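Local coordinates for 4-aminobutyrate transaminase (Acinetobacter baumannii, PDB 6WOP), which catalyses, as a pyridoxal-phosphate-dependent class-III aminotransferase, transfer of the amino group of 4-aminobutyrate to 2-oxoglutarate, at residues I45-G50 with N377-L382; N95-I100 with G250-M255; T146-G151 with A165-A170; D182-S187 with A220-R225. All coordinates share one frame; numbering follows the deposited sequence.

Contact 1: I45-G50 with N377-L382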
loop_
_atom_site.group_PDB
_atom_site.type_symbol
_atom_site.label_atom_id
_atom_site.label_comp_id
_atom_site.label_asym_id
_atom_site.label_seq_id
_atom_site.Cartn_x
_atom_site.Cartn_y
_atom_site.Cartn_z
ATOM N N ILE A 45 32.383 -27.048 19.296
ATOM C CA ILE A 45 32.961 -25.727 19.519
ATOM C C ILE A 45 32.017 -24.773 18.819
ATOM O O ILE A 45 31.671 -24.991 17.659
ATOM C CB ILE A 45 34.391 -25.626 18.956
ATOM C CG1 ILE A 45 35.341 -26.553 19.716
ATOM C CG2 ILE A 45 34.859 -24.138 18.855
ATOM C CD1 ILE A 45 36.737 -26.781 19.045
ATOM N N ASP A 46 31.621 -23.728 19.494
ATOM C CA ASP A 46 30.580 -22.847 18.964
ATOM C C ASP A 46 31.216 -21.689 18.190
ATOM O O ASP A 46 31.675 -20.710 18.790
ATOM C CB ASP A 46 29.734 -22.355 20.144
ATOM C CG ASP A 46 28.630 -21.414 19.710
ATOM O OD1 ASP A 46 28.323 -21.386 18.487
ATOM O OD2 ASP A 46 28.083 -20.684 20.607
ATOM N N PHE A 47 31.189 -21.748 16.859
ATOM C CA PHE A 47 31.481 -20.558 16.064
ATOM C C PHE A 47 30.209 -19.870 15.547
ATOM O O PHE A 47 30.276 -19.125 14.555
ATOM C CB PHE A 47 32.349 -20.895 14.858
ATOM C CG PHE A 47 33.865 -21.015 15.162
ATOM C CD1 PHE A 47 34.337 -21.080 16.468
ATOM C CD2 PHE A 47 34.783 -21.068 14.118
ATOM C CE1 PHE A 47 35.722 -21.213 16.758
ATOM C CE2 PHE A 47 36.165 -21.165 14.406
ATOM C CZ PHE A 47 36.630 -21.256 15.722
ATOM N N ALA A 48 29.064 -20.124 16.175
ATOM C CA ALA A 48 27.791 -19.516 15.774
ATOM C C ALA A 48 27.283 -18.485 16.750
ATOM O O ALA A 48 26.619 -17.528 16.331
ATOM C CB ALA A 48 26.700 -20.590 15.631
ATOM N N GLY A 49 27.516 -18.695 18.037
ATOM C CA GLY A 49 27.087 -17.724 19.018
ATOM C C GLY A 49 25.590 -17.503 18.996
ATOM O O GLY A 49 25.135 -16.386 19.265
ATOM N N GLY A 50 24.810 -18.529 18.657
ATOM C CA GLY A 50 23.363 -18.326 18.535
ATOM C C GLY A 50 23.015 -17.278 17.497
ATOM O O GLY A 50 21.959 -16.645 17.601
ATOM N N ASN A 377 33.195 -33.020 12.944
ATOM C CA ASN A 377 34.364 -33.025 13.821
ATOM C C ASN A 377 34.261 -32.023 14.973
ATOM O O ASN A 377 35.285 -31.599 15.524
ATOM C CB ASN A 377 35.649 -32.810 13.020
ATOM C CG ASN A 377 35.958 -33.983 12.131
ATOM O OD1 ASN A 377 36.530 -34.967 12.567
ATOM N ND2 ASN A 377 35.514 -33.918 10.900
ATOM N N GLY A 378 33.037 -31.706 15.401
ATOM C CA GLY A 378 32.832 -30.959 16.639
ATOM C C GLY A 378 32.988 -29.458 16.531
ATOM O O GLY A 378 33.427 -28.799 17.505
ATOM N N LEU A 379 32.610 -28.889 15.396
ATOM C CA LEU A 379 32.733 -27.457 15.138
ATOM C C LEU A 379 31.457 -26.965 14.450
ATOM O O LEU A 379 31.095 -27.449 13.389
ATOM C CB LEU A 379 33.993 -27.155 14.289
ATOM C CG LEU A 379 34.093 -25.661 13.957
ATOM C CD1 LEU A 379 34.297 -24.728 15.272
ATOM C CD2 LEU A 379 35.140 -25.437 12.860
ATOM N N LEU A 380 30.752 -26.021 15.072
ATOM C CA LEU A 380 29.481 -25.522 14.566
ATOM C C LEU A 380 29.740 -24.257 13.774
ATOM O O LEU A 380 30.116 -23.239 14.365
ATOM C CB LEU A 380 28.538 -25.226 15.740
ATOM C CG LEU A 380 27.193 -24.527 15.426
ATOM C CD1 LEU A 380 26.377 -25.351 14.442
ATOM C CD2 LEU A 380 26.366 -24.320 16.693
ATOM N N LEU A 381 29.447 -24.293 12.457
ATOM C CA LEU A 381 29.684 -23.195 11.521
ATOM C C LEU A 381 28.394 -22.744 10.864
ATOM O O LEU A 381 27.564 -23.585 10.501
ATOM C CB LEU A 381 30.649 -23.633 10.372
ATOM C CG LEU A 381 32.108 -23.943 10.750
ATOM C CD1 LEU A 381 32.973 -24.419 9.525
ATOM C CD2 LEU A 381 32.673 -22.678 11.398
ATOM N N LEU A 382 28.253 -21.423 10.658
ATOM C CA LEU A 382 27.126 -20.863 9.909
ATOM C C LEU A 382 27.517 -20.386 8.511
ATOM O O LEU A 382 28.610 -19.842 8.313
ATOM C CB LEU A 382 26.526 -19.677 10.641
ATOM C CG LEU A 382 26.097 -19.896 12.102
ATOM C CD1 LEU A 382 25.742 -18.538 12.663
ATOM C CD2 LEU A 382 24.917 -20.865 12.171
HETATM O O HOH W 1 30.377 -20.013 11.734
#
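Leu379 CD1 sits almost exactly above the centre of the Phe47 ring, 3.7 Å from the centroid and 10° off the ring normal, a CH-pi contact lying where a strand pair comes to an end. Strands 43-46 and 379-384 are the one parallel pair in a mixed sheet built from both ends of the chain, as in the smaller domain of fold-type I aminotransferases. Ile45 faces Leu379 and Asp46 faces Leu380. The ladder starts with Ile45 N donating to Gly378 O (2.7 Å). It continues with an almost straight bond, 174° at the hydrogen, from Leu380 N to Ile45 O. The last is a longer, more bent one from Phe47 N to Leu380 O at 3.1 Å. Beyond it a water takes over, donating to Phe47 O and accepting from Leu382 N at 2.8 Å, which is evidence that the backbones have separated.

On the Ile45 face, the Leu379 chi2 of 64° turns CD1 inward, where it meets Ile45 CG2 at 3.7 Å as well as the ring; helices 364-376 and 401-416 cover this side. The other face carries Asp46 and Leu380, and Leu380 also packs on Thr82 of the second subunit. Farther on, Ala48 CB presses against Leu382 CG at 3.6 Å. Asp46 OD1 accepts from Ala48 N, closing an Asx turn, and also from Gly49 N as in an Asx motif; both arrive from the same face of the carboxylate.

Contact 2: N95-I100 with G250-M255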
loop_
_atom_site.group_PDB
_atom_site.type_symbol
_atom_site.label_atom_id
_atom_site.label_comp_id
_atom_site.label_asym_id
_atom_site.label_seq_id
_atom_site.Cartn_x
_atom_site.Cartn_y
_atom_site.Cartn_z
ATOM N N ASN A 95 23.157 5.567 26.326
ATOM C CA ASN A 95 23.264 6.968 25.881
ATOM C C ASN A 95 24.692 7.457 26.016
ATOM O O ASN A 95 25.209 8.200 25.168
ATOM C CB ASN A 95 22.384 7.910 26.707
ATOM C CG ASN A 95 20.912 7.714 26.476
ATOM O OD1 ASN A 95 20.512 7.224 25.422
ATOM N ND2 ASN A 95 20.103 8.067 27.466
ATOM N N GLU A 96 25.357 7.064 27.094
ATOM C CA GLU A 96 26.710 7.548 27.297
ATOM C C GLU A 96 27.662 7.001 26.229
ATOM O O GLU A 96 28.582 7.694 25.799
ATOM C CB GLU A 96 27.177 7.117 28.706
ATOM C CG GLU A 96 28.629 7.487 29.013
ATOM C CD GLU A 96 29.200 6.591 30.124
ATOM O OE1 GLU A 96 30.356 6.093 29.995
ATOM O OE2 GLU A 96 28.456 6.361 31.113
ATOM N N ARG A 97 27.449 5.766 25.796
ATOM C CA ARG A 97 28.381 5.064 24.930
ATOM C C ARG A 97 28.088 5.171 23.436
ATOM O O ARG A 97 28.993 4.923 22.616
ATOM C CB ARG A 97 28.369 3.603 25.329
ATOM C CG ARG A 97 29.005 3.374 26.702
ATOM C CD ARG A 97 28.682 1.956 27.265
ATOM N NE ARG A 97 29.480 1.657 28.478
ATOM C CZ ARG A 97 29.249 2.242 29.662
ATOM N NH1 ARG A 97 28.222 3.101 29.785
ATOM N NH2 ARG A 97 30.029 1.986 30.737
ATOM N N ALA A 98 26.878 5.502 23.065
ATOM C CA ALA A 98 26.463 5.384 21.657
ATOM C C ALA A 98 27.013 6.549 20.846
ATOM O O ALA A 98 27.058 7.674 21.335
ATOM C CB ALA A 98 24.942 5.399 21.545
ATOM N N PRO A 99 27.399 6.321 19.601
ATOM C CA PRO A 99 27.927 7.436 18.782
ATOM C C PRO A 99 26.808 8.272 18.147
ATOM O O PRO A 99 26.466 8.142 16.981
ATOM C CB PRO A 99 28.774 6.714 17.723
ATOM C CG PRO A 99 28.219 5.310 17.662
ATOM C CD PRO A 99 27.716 4.979 19.054
ATOM N N ILE A 100 26.274 9.197 18.928
ATOM C CA ILE A 100 25.123 10.035 18.586
ATOM C C ILE A 100 25.574 11.477 18.791
ATOM O O ILE A 100 26.223 11.788 19.793
ATOM C CB ILE A 100 23.891 9.726 19.479
ATOM C CG1 ILE A 100 23.325 8.302 19.204
ATOM C CG2 ILE A 100 22.790 10.881 19.359
ATOM C CD1 ILE A 100 22.835 8.138 17.717
ATOM N N GLY A 250 35.163 -4.966 17.228
ATOM C CA GLY A 250 36.426 -4.514 17.816
ATOM C C GLY A 250 36.315 -3.122 18.408
ATOM O O GLY A 250 37.298 -2.609 18.976
ATOM N N LYS A 251 35.131 -2.523 18.317
ATOM C CA LYS A 251 34.715 -1.358 19.096
ATOM C C LYS A 251 33.289 -1.663 19.507
ATOM O O LYS A 251 32.702 -2.619 19.004
ATOM C CB LYS A 251 34.809 -0.033 18.304
ATOM C CG LYS A 251 36.282 0.321 17.877
ATOM C CD LYS A 251 36.294 1.677 17.132
ATOM C CE LYS A 251 37.674 2.123 16.730
ATOM N NZ LYS A 251 38.512 2.267 17.954
ATOM N N LEU A 252 32.711 -0.880 20.426
ATOM C CA LEU A 252 31.425 -1.321 20.971
ATOM C C LEU A 252 30.376 -1.397 19.868
ATOM O O LEU A 252 29.688 -2.421 19.697
ATOM C CB LEU A 252 30.988 -0.393 22.079
ATOM C CG LEU A 252 29.740 -0.829 22.859
ATOM C CD1 LEU A 252 29.998 -2.180 23.558
ATOM C CD2 LEU A 252 29.348 0.258 23.850
ATOM N N PHE A 253 30.284 -0.341 19.054
ATOM C CA PHE A 253 29.406 -0.274 17.878
ATOM C C PHE A 253 30.264 -0.235 16.617
ATOM O O PHE A 253 31.303 0.427 16.595
ATOM C CB PHE A 253 28.564 0.994 17.887
ATOM C CG PHE A 253 27.509 0.998 18.987
ATOM C CD1 PHE A 253 26.318 0.344 18.801
ATOM C CD2 PHE A 253 27.763 1.616 20.195
ATOM C CE1 PHE A 253 25.369 0.302 19.829
ATOM C CE2 PHE A 253 26.812 1.588 21.219
ATOM C CZ PHE A 253 25.622 0.935 21.021
ATOM N N ALA A 254 29.823 -0.898 15.551
ATOM C CA ALA A 254 30.573 -0.756 14.300
ATOM C C ALA A 254 30.665 0.711 13.886
ATOM O O ALA A 254 31.659 1.133 13.303
ATOM C CB ALA A 254 29.882 -1.563 13.204
ATOM N N MET A 255 29.639 1.505 14.190
ATOM C CA MET A 255 29.651 2.918 13.800
ATOM C C MET A 255 30.761 3.658 14.521
ATOM O O MET A 255 31.174 4.739 14.085
ATOM C CB MET A 255 28.294 3.551 14.131
ATOM C CG MET A 255 27.135 3.162 13.219
ATOM S SD MET A 255 27.490 3.556 11.485
ATOM C CE MET A 255 27.624 5.352 11.607
#
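The Phe253 ring is met obliquely, at CD2 and CE2, by the chain that leaves helix 85-97: Pro99 CD lies 3.6 Å from Phe253 CD2, and Ala98 CA lies 3.8 Å from Phe253 CE2. The partners are thus a proline ring carbon and a backbone carbon rather than a second aromatic. The other flat group, the Arg97 guanidinium, takes its main polar partner elsewhere, NE pairing with Glu317 and NH1 bonding to Arg93 O, while Glu96 OE2 stands 3.5 Å from Arg97 NH1. It is the aliphatic part of Arg97 that reaches across. Leu252 CD2 touches Arg97 CB at 3.8 Å and Arg97 CD at 3.9 Å, the two side chains passing at a slant, with Arg97 extended from CG to NE.

In the fold, this joins the C-terminal end of helix 85-97, just ahead of edge strand 104-109, to the loop between strands 236-240 and 264-267 of the large seven-stranded sheet characteristic of fold-type I enzymes. Glu241 ties that loop down by accepting from Ala254 N and Met255 N. Phe253 also rests on Met267 and Pro99 on Ile265, both from strand 264-267.

Pro99 is the centre of an inverse gamma turn, in which Ile100 N makes a weak bond to Ala98 O (3.0 Å). The turn presents Pro99 CG to Met255 CB at 3.9 Å, the two side chains crossing at about a right angle. In Met255, chi2 of -57° turns SD, and chi3 of -63° CE, away from the proline.

Contact 3: T146-G151 with A165-A170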
loop_
_atom_site.group_PDB
_atom_site.type_symbol
_atom_site.label_atom_id
_atom_site.label_comp_id
_atom_site.label_asym_id
_atom_site.label_seq_id
_atom_site.Cartn_x
_atom_site.Cartn_y
_atom_site.Cartn_z
ATOM N N THR A 146 9.555 -5.074 8.315
ATOM C CA THR A 146 10.968 -5.400 8.211
ATOM C C THR A 146 11.243 -6.436 7.116
ATOM O O THR A 146 12.363 -6.482 6.597
ATOM C CB THR A 146 11.543 -5.825 9.612
ATOM O OG1 THR A 146 10.766 -6.892 10.189
ATOM C CG2 THR A 146 11.409 -4.622 10.587
ATOM N N MET A 147 10.256 -7.248 6.729
ATOM C CA MET A 147 10.481 -8.109 5.566
ATOM C C MET A 147 10.610 -7.270 4.302
ATOM O O MET A 147 11.400 -7.600 3.413
ATOM C CB MET A 147 9.289 -9.083 5.349
ATOM C CG MET A 147 9.360 -10.293 6.172
ATOM S SD MET A 147 7.980 -11.414 5.576
ATOM C CE MET A 147 6.521 -10.719 6.328
ATOM N N ALA A 148 9.774 -6.245 4.168
ATOM C CA ALA A 148 9.882 -5.365 2.997
ATOM C C ALA A 148 11.242 -4.685 2.983
ATOM O O ALA A 148 11.872 -4.551 1.945
ATOM C CB ALA A 148 8.758 -4.299 3.030
ATOM N N MET A 149 11.728 -4.274 4.144
ATOM C CA MET A 149 13.048 -3.649 4.222
ATOM C C MET A 149 14.166 -4.630 3.895
ATOM O O MET A 149 15.167 -4.252 3.259
ATOM C CB MET A 149 13.233 -3.077 5.644
ATOM C CG MET A 149 12.340 -1.876 5.853
ATOM S SD MET A 149 12.325 -1.364 7.647
ATOM C CE MET A 149 14.013 -0.712 7.778
ATOM N N THR A 150 14.030 -5.878 4.358
ATOM C CA THR A 150 14.992 -6.933 4.065
ATOM C C THR A 150 15.127 -7.120 2.553
ATOM O O THR A 150 14.110 -7.245 1.847
ATOM C CB THR A 150 14.517 -8.228 4.767
ATOM O OG1 THR A 150 14.675 -8.014 6.197
ATOM C CG2 THR A 150 15.291 -9.478 4.276
ATOM N N GLY A 151 16.396 -7.194 2.077
ATOM C CA GLY A 151 16.676 -7.152 0.645
ATOM C C GLY A 151 16.973 -8.538 0.126
ATOM O O GLY A 151 17.940 -8.764 -0.594
ATOM N N ALA A 165 3.836 -0.348 1.003
ATOM C CA ALA A 165 4.313 0.660 0.075
ATOM C C ALA A 165 5.405 1.528 0.693
ATOM O O ALA A 165 5.480 1.684 1.916
ATOM C CB ALA A 165 3.152 1.565 -0.340
ATOM N N GLY A 166 6.189 2.179 -0.189
ATOM C CA GLY A 166 7.160 3.193 0.229
ATOM C C GLY A 166 8.490 2.640 0.725
ATOM O O GLY A 166 9.228 3.339 1.426
ATOM N N VAL A 167 8.810 1.390 0.403
ATOM C CA VAL A 167 10.108 0.800 0.751
ATOM C C VAL A 167 10.846 0.458 -0.530
ATOM O O VAL A 167 10.296 -0.260 -1.379
ATOM C CB VAL A 167 9.911 -0.465 1.596
ATOM C CG1 VAL A 167 11.304 -1.138 1.978
ATOM C CG2 VAL A 167 9.101 -0.075 2.844
ATOM N N PHE A 168 12.111 0.909 -0.658
ATOM C CA PHE A 168 12.841 0.648 -1.894
ATOM C C PHE A 168 14.259 0.217 -1.572
ATOM O O PHE A 168 14.820 0.653 -0.575
ATOM C CB PHE A 168 12.824 1.951 -2.800
ATOM C CG PHE A 168 11.407 2.323 -3.194
ATOM C CD1 PHE A 168 10.726 1.567 -4.168
ATOM C CD2 PHE A 168 10.747 3.356 -2.547
ATOM C CE1 PHE A 168 9.356 1.883 -4.487
ATOM C CE2 PHE A 168 9.427 3.662 -2.850
ATOM C CZ PHE A 168 8.742 2.925 -3.819
ATOM N N HIS A 169 14.878 -0.563 -2.469
ATOM C CA HIS A 169 16.238 -1.062 -2.236
ATOM C C HIS A 169 17.267 -0.453 -3.173
ATOM O O HIS A 169 17.145 -0.556 -4.414
ATOM C CB HIS A 169 16.252 -2.573 -2.387
ATOM C CG HIS A 169 15.433 -3.261 -1.339
ATOM N ND1 HIS A 169 14.092 -3.533 -1.514
ATOM C CD2 HIS A 169 15.750 -3.688 -0.088
ATOM C CE1 HIS A 169 13.611 -4.120 -0.422
ATOM N NE2 HIS A 169 14.595 -4.218 0.463
ATOM N N ALA A 170 18.330 0.094 -2.585
ATOM C CA ALA A 170 19.509 0.525 -3.346
ATOM C C ALA A 170 20.600 -0.558 -3.313
ATOM O O ALA A 170 20.460 -1.577 -2.615
ATOM C CB ALA A 170 20.028 1.852 -2.774
#
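His169 points its imidazole at the end of helix 144-149, so that the CE1-NE2 edge meets the last carbonyls. NE2 donates to Met149 O at 2.9 Å, bent to 139° at the hydrogen and approaching from well above the carbonyl plane (68° out of it). A second, weak bond runs from NE2 to Thr150 O at 3.4 Å. Beside them, Ala148 O lies near the ring plane, 3.0 Å from His169 CE1.

Val167, two residues earlier, has CG1 anti to the backbone N (chi1 179°); this branch rests 3.5 Å from Ala148 O and 3.8 Å from Met149 CA. The Met149 side chain crosses Val167 at about a right angle, its CG 4.1 Å from Val167 CG1. These residues join the helix and second strand of the beta-alpha-beta unit 131-135, 144-149, 167-170, with 167-170 the outermost strand of the large sheet within the chain.

Met149 O has a second donor, Thr134 OG1 of the first strand, and Lys157 NZ bonds to Thr150 O. At the other ring nitrogen, His169 ND1 bonds to Asp195 OD1 of the third subunit.

Contact 4: D182-S187 with A220-R225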
loop_
_atom_site.group_PDB
_atom_site.type_symbol
_atom_site.label_atom_id
_atom_site.label_comp_id
_atom_site.label_asym_id
_atom_site.label_seq_id
_atom_site.Cartn_x
_atom_site.Cartn_y
_atom_site.Cartn_z
ATOM N N ASP A 182 30.606 5.054 -5.819
ATOM C CA ASP A 182 29.848 5.858 -6.796
ATOM C C ASP A 182 28.582 5.153 -7.242
ATOM O O ASP A 182 27.501 5.769 -7.319
ATOM C CB ASP A 182 30.709 6.134 -8.006
ATOM C CG ASP A 182 31.646 7.297 -7.815
ATOM O OD1 ASP A 182 31.504 8.036 -6.843
ATOM O OD2 ASP A 182 32.518 7.480 -8.674
ATOM N N ALA A 183 28.696 3.865 -7.613
ATOM C CA ALA A 183 27.507 3.163 -8.112
ATOM C C ALA A 183 26.450 3.050 -7.046
ATOM O O ALA A 183 25.243 3.094 -7.348
ATOM C CB ALA A 183 27.875 1.777 -8.614
ATOM N N ALA A 184 26.865 2.801 -5.791
ATOM C CA ALA A 184 25.888 2.690 -4.713
ATOM C C ALA A 184 25.191 4.024 -4.468
ATOM O O ALA A 184 23.965 4.090 -4.273
ATOM C CB ALA A 184 26.616 2.169 -3.432
ATOM N N ILE A 185 25.954 5.109 -4.437
ATOM C CA ILE A 185 25.330 6.401 -4.221
ATOM C C ILE A 185 24.408 6.718 -5.389
ATOM O O ILE A 185 23.266 7.164 -5.209
ATOM C CB ILE A 185 26.422 7.484 -4.038
ATOM C CG1 ILE A 185 27.101 7.368 -2.657
ATOM C CG2 ILE A 185 25.842 8.921 -4.174
ATOM C CD1 ILE A 185 26.223 7.718 -1.524
ATOM N N GLU A 186 24.853 6.417 -6.600
ATOM C CA GLU A 186 24.008 6.671 -7.769
ATOM C C GLU A 186 22.703 5.910 -7.682
ATOM O O GLU A 186 21.655 6.435 -8.096
ATOM C CB GLU A 186 24.770 6.300 -9.052
ATOM C CG GLU A 186 24.064 6.591 -10.299
ATOM C CD GLU A 186 24.944 6.392 -11.546
ATOM O OE1 GLU A 186 26.195 6.450 -11.406
ATOM O OE2 GLU A 186 24.365 6.167 -12.651
ATOM N N SER A 187 22.723 4.670 -7.121
ATOM C CA SER A 187 21.465 3.903 -7.024
ATOM C C SER A 187 20.490 4.526 -6.029
ATOM O O SER A 187 19.279 4.497 -6.252
ATOM C CB SER A 187 21.758 2.452 -6.655
ATOM O OG SER A 187 22.025 2.361 -5.261
ATOM N N ALA A 220 33.935 3.882 4.503
ATOM C CA ALA A 220 33.749 5.198 5.129
ATOM C C ALA A 220 33.232 6.239 4.124
ATOM O O ALA A 220 32.386 7.074 4.463
ATOM C CB ALA A 220 35.060 5.716 5.754
ATOM N N GLU A 221 33.758 6.231 2.900
ATOM C CA GLU A 221 33.336 7.234 1.919
ATOM C C GLU A 221 31.846 7.105 1.625
ATOM O O GLU A 221 31.146 8.107 1.375
ATOM C CB GLU A 221 34.151 7.089 0.623
ATOM C CG GLU A 221 33.727 8.053 -0.506
ATOM C CD GLU A 221 34.182 7.564 -1.886
ATOM O OE1 GLU A 221 34.933 6.557 -1.975
ATOM O OE2 GLU A 221 33.782 8.182 -2.884
ATOM N N PHE A 222 31.327 5.881 1.658
ATOM C CA PHE A 222 29.908 5.737 1.388
ATOM C C PHE A 222 29.075 6.354 2.512
ATOM O O PHE A 222 28.103 7.065 2.248
ATOM C CB PHE A 222 29.539 4.265 1.175
ATOM C CG PHE A 222 28.050 4.081 0.789
ATOM C CD1 PHE A 222 27.606 4.428 -0.471
ATOM C CD2 PHE A 222 27.142 3.638 1.704
ATOM C CE1 PHE A 222 26.283 4.282 -0.800
ATOM C CE2 PHE A 222 25.822 3.460 1.374
ATOM C CZ PHE A 222 25.393 3.787 0.114
ATOM N N LEU A 223 29.444 6.092 3.779
ATOM C CA LEU A 223 28.750 6.722 4.897
ATOM C C LEU A 223 28.797 8.234 4.837
ATOM O O LEU A 223 27.787 8.892 5.116
ATOM C CB LEU A 223 29.351 6.275 6.236
ATOM C CG LEU A 223 28.824 4.987 6.836
ATOM C CD1 LEU A 223 29.417 4.780 8.219
ATOM C CD2 LEU A 223 27.268 4.904 6.899
ATOM N N LYS A 224 29.969 8.802 4.511
ATOM C CA LYS A 224 30.008 10.254 4.511
ATOM C C LYS A 224 29.193 10.809 3.352
ATOM O O LYS A 224 28.442 11.771 3.511
ATOM C CB LYS A 224 31.446 10.766 4.390
ATOM C CG LYS A 224 32.367 10.212 5.480
ATOM C CD LYS A 224 33.866 10.555 5.286
ATOM C CE LYS A 224 34.841 9.471 5.839
ATOM N NZ LYS A 224 35.382 9.732 7.199
ATOM N N ARG A 225 29.218 10.229 2.181
ATOM C CA ARG A 225 28.363 10.705 1.104
ATOM C C ARG A 225 26.872 10.508 1.409
ATOM O O ARG A 225 26.076 11.358 1.177
ATOM C CB ARG A 225 28.784 10.126 -0.207
ATOM C CG ARG A 225 30.086 10.743 -0.659
ATOM C CD ARG A 225 30.678 10.058 -1.838
ATOM N NE ARG A 225 29.898 10.228 -3.026
ATOM C CZ ARG A 225 30.131 9.584 -4.145
ATOM N NH1 ARG A 225 31.132 8.761 -4.233
ATOM N NH2 ARG A 225 29.374 9.776 -5.176
HETATM O O HOH W 2 28.204 9.098 -8.056
HETATM O O HOH W 3 34.470 8.021 -5.591
#
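Asp182 opens the contact by reaching back to Arg225: OD1 accepts from NH1 at 2.7 Å (158° at the hydrogen) and, weakly, from NH2 at 3.2 Å. One carboxylate oxygen thus meets both terminal nitrogens at the guanidinium edge, and the two planes stand 77° apart, so this is not the flat two-oxygen pairing. Two residues on, Ala184 CB packs on Phe222 CE1 at 3.4 Å. Ile185 follows and serves two neighbours. Its CD1 lies 3.5 Å from Phe222 CE1, while CG1 stands 3.9 Å above one face of the Arg225 guanidinium, offset toward the rim.

This is helix-helix packing: helices 181-194 and 220-233 run roughly in the same direction, their local axes 10.2 Å apart and crossing at -27°, with Pro173 from a loop touching both Ala184 and Phe222.

Arg225 NH1 also bonds to Glu221 OE2 at 3.0 Å, and a water donates to both Asp182 OD1 and Glu221 OE2. Arg225 NH2 also hydrogen-bonds to a bound tartrate, probably from the crystallisation liquor. Asp182 OD1 and Glu221 OE2 are 4.6 Å apart, so the arginine between them probably offsets their repulsion and favours both remaining ionised.

From the N terminus, residues 45-50 open the widest loop, which closes only at 377-382 as contact 1, within the sheet built from both chain ends. All the others nest inside it. Contact 2 opens at 95-100 and closes at 250-255, enclosing contacts 3 and 4, which follow in series: 146-151 with 165-170, then 182-187 with 220-225. No loops cross. Contact 1 stands apart, its centre 27 to 35 Å from the others. The remaining three belong to the large-sheet region: Ala170 CB touches Ser187 OG, linking contact 3's edge strand to contact 4's first helix, and Met255 CE packs on Leu223 CD1, joining contacts 2 and 4.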